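Local coordinates for polar amino acid ABC uptake transporter substrate binding protein (Streptococcus thermophilus LMG 18311, PDB 3HV1), which probably captures a polar amino acid outside the cell and delivers it to an ABC importer in the membrane, at residues Asn107-Val112 with Leu180-Tyr185. Sequence-based numbering, arbitrary orientation.
Sequences NEQVLV and LIDRVY
Val110 and Leu111 of strand 105-114 pair antiparallel with Ile181 and Leu180 at the end of strand 178-182, and Asn107 and Glu108 hold the first turn of helix 183-192, a buried strand-to-helix junction in one lobe of the binding protein. Val110 and Ile181 form the hydrogen-bonded pair: Val110 N reaches Ile181 O at 2.8 Å, and Ile181 N returns a bond to Val110 O. Their CG2 methyls meet on the sheet face covered by Ala186 of the helix, while Leu180 and Leu111 point to the other face, where Leu180 CD1 lies against Gln109 CB at 3.9 Å.

Past Asp182 the helix begins, and strand 105-114 supplies acceptors to its first amides. Arg183 N donates to Glu108 O (2.8 Å), and Val184 N points almost straight at Asn107 OD1 (3.1 Å, 170° at the hydrogen), approaching from above the amide's carbonyl plane. The Asn107 side chain, its CG anti to the backbone N (chi1 179°), presents OD1 to the helix start and ND2 to Asp182 OD1 at 3.1 Å; ND2 also binds Glu209.

Asp182, the N-cap residue, turns its carboxylate to the strand rather than to its own helix. Asp182 OD1 takes Asn107 ND2 on its anti side, whereas Gln109 NE2 comes down on Asp182 OD2 from above the carboxylate plane, 3.1 Å away, with the two flat groups 86° apart. A bend at chi2 folds the Gln109 chain over to Asp182, and a water donating to both Gln109 OE1 and Asp182 OD2 closes the link. Arg183 extends away, CG brushing Val110 CG1, to Val106 O and a salt bridge with Glu249.

A strand leading directly into a helix is the usual unit of the alpha/beta lobes of the type II periplasmic-binding-protein fold, to which this family 3 solute-binding protein belongs.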
loop_
_atom_site.group_PDB
_atom_site.type_symbol
_atom_site.label_atom_id
_atom_site.label_comp_id
_atom_site.label_asym_id
_atom_site.label_seq_id
_atom_site.Cartn_x
_atom_site.Cartn_y
_atom_site.Cartn_z
ATOM N N ASN A 107 -2.095 -11.709 6.505
ATOM C CA ASN A 107 -2.742 -12.847 7.115
ATOM C C ASN A 107 -4.122 -12.923 6.492
ATOM O O ASN A 107 -4.775 -11.904 6.277
ATOM C CB ASN A 107 -2.861 -12.690 8.620
ATOM C CG ASN A 107 -3.566 -13.862 9.250
ATOM O OD1 ASN A 107 -3.316 -15.016 8.886
ATOM N ND2 ASN A 107 -4.458 -13.583 10.197
ATOM N N GLU A 108 -4.552 -14.135 6.184
ATOM C CA GLU A 108 -5.853 -14.335 5.570
ATOM C C GLU A 108 -6.242 -15.789 5.773
ATOM O O GLU A 108 -5.415 -16.609 6.156
ATOM C CB GLU A 108 -5.773 -14.036 4.069
ATOM C CG GLU A 108 -4.951 -15.057 3.288
ATOM C CD GLU A 108 -4.822 -14.704 1.824
ATOM O OE1 GLU A 108 -5.848 -14.356 1.201
ATOM O OE2 GLU A 108 -3.698 -14.783 1.288
ATOM N N GLN A 109 -7.507 -16.099 5.528
ATOM C CA GLN A 109 -7.973 -17.467 5.669
ATOM C C GLN A 109 -7.369 -18.278 4.535
ATOM O O GLN A 109 -7.336 -17.817 3.388
ATOM C CB GLN A 109 -9.500 -17.529 5.563
ATOM C CG GLN A 109 -10.211 -16.805 6.674
ATOM C CD GLN A 109 -9.754 -17.283 8.032
ATOM O OE1 GLN A 109 -9.777 -18.477 8.321
ATOM N NE2 GLN A 109 -9.337 -16.354 8.877
ATOM N N VAL A 110 -6.865 -19.466 4.861
ATOM C CA VAL A 110 -6.306 -20.353 3.851
ATOM C C VAL A 110 -7.050 -21.672 3.933
ATOM O O VAL A 110 -7.526 -22.056 5.004
ATOM C CB VAL A 110 -4.802 -20.633 4.074
ATOM C CG1 VAL A 110 -3.998 -19.348 3.849
ATOM C CG2 VAL A 110 -4.567 -21.193 5.472
ATOM N N LEU A 111 -7.185 -22.338 2.791
ATOM C CA LEU A 111 -7.838 -23.638 2.742
ATOM C C LEU A 111 -6.695 -24.642 2.792
ATOM O O LEU A 111 -5.769 -24.578 1.983
ATOM C CB LEU A 111 -8.616 -23.815 1.434
ATOM C CG LEU A 111 -9.092 -25.248 1.169
ATOM C CD1 LEU A 111 -10.197 -25.623 2.151
ATOM C CD2 LEU A 111 -9.581 -25.374 -0.263
ATOM N N VAL A 112 -6.753 -25.564 3.741
ATOM C CA VAL A 112 -5.701 -26.557 3.877
ATOM C C VAL A 112 -6.218 -27.945 3.538
ATOM O O VAL A 112 -7.274 -28.362 4.013
ATOM C CB VAL A 112 -5.147 -26.575 5.316
ATOM C CG1 VAL A 112 -4.061 -27.641 5.459
ATOM C CG2 VAL A 112 -4.619 -25.199 5.668
ATOM N N LEU A 180 -10.420 -24.712 6.890
ATOM C CA LEU A 180 -10.299 -23.276 6.662
ATOM C C LEU A 180 -9.749 -22.702 7.972
ATOM O O LEU A 180 -10.333 -22.909 9.032
ATOM C CB LEU A 180 -11.679 -22.674 6.344
ATOM C CG LEU A 180 -11.750 -21.198 5.939
ATOM C CD1 LEU A 180 -11.055 -21.014 4.602
ATOM C CD2 LEU A 180 -13.210 -20.744 5.841
ATOM N N ILE A 181 -8.625 -21.995 7.909
ATOM C CA ILE A 181 -8.010 -21.441 9.114
ATOM C C ILE A 181 -7.077 -20.285 8.742
ATOM O O ILE A 181 -6.700 -20.146 7.583
ATOM C CB ILE A 181 -7.201 -22.546 9.844
ATOM C CG1 ILE A 181 -6.687 -22.047 11.191
ATOM C CG2 ILE A 181 -6.040 -22.994 8.973
ATOM C CD1 ILE A 181 -7.761 -21.884 12.226
ATOM N N ASP A 182 -6.711 -19.454 9.717
ATOM C CA ASP A 182 -5.814 -18.332 9.445
ATOM C C ASP A 182 -4.463 -18.827 8.942
ATOM O O ASP A 182 -3.919 -19.796 9.458
ATOM C CB ASP A 182 -5.544 -17.506 10.706
ATOM C CG ASP A 182 -6.764 -16.731 11.195
ATOM O OD1 ASP A 182 -6.619 -15.515 11.426
ATOM O OD2 ASP A 182 -7.839 -17.327 11.362
ATOM N N ARG A 183 -3.918 -18.126 7.956
ATOM C CA ARG A 183 -2.614 -18.454 7.403
ATOM C C ARG A 183 -1.594 -18.556 8.541
ATOM O O ARG A 183 -0.853 -19.532 8.616
ATOM C CB ARG A 183 -2.179 -17.365 6.432
ATOM C CG ARG A 183 -0.842 -17.619 5.769
ATOM C CD ARG A 183 -0.323 -16.358 5.109
ATOM N NE ARG A 183 0.853 -16.627 4.291
ATOM C CZ ARG A 183 1.542 -15.688 3.651
ATOM N NH1 ARG A 183 1.174 -14.415 3.739
ATOM N NH2 ARG A 183 2.584 -16.026 2.906
ATOM N N VAL A 184 -1.553 -17.562 9.433
ATOM C CA VAL A 184 -0.579 -17.611 10.533
ATOM C C VAL A 184 -0.622 -18.905 11.353
ATOM O O VAL A 184 0.415 -19.364 11.832
ATOM C CB VAL A 184 -0.711 -16.418 11.541
ATOM C CG1 VAL A 184 -0.163 -15.148 10.924
ATOM C CG2 VAL A 184 -2.161 -16.253 11.998
ATOM N N TYR A 185 -1.804 -19.494 11.520
ATOM C CA TYR A 185 -1.909 -20.738 12.282
ATOM C C TYR A 185 -1.575 -21.949 11.422
ATOM O O TYR A 185 -0.874 -22.862 11.857
ATOM C CB TYR A 185 -3.323 -20.912 12.850
ATOM C CG TYR A 185 -3.752 -19.797 13.777
ATOM C CD1 TYR A 185 -2.915 -19.363 14.803
ATOM C CD2 TYR A 185 -4.988 -19.170 13.620
ATOM C CE1 TYR A 185 -3.295 -18.323 15.652
ATOM C CE2 TYR A 185 -5.382 -18.131 14.459
ATOM C CZ TYR A 185 -4.526 -17.709 15.474
ATOM O OH TYR A 185 -4.888 -16.656 16.291
HETATM O O HOH W 1 -10.177 -19.235 10.956
#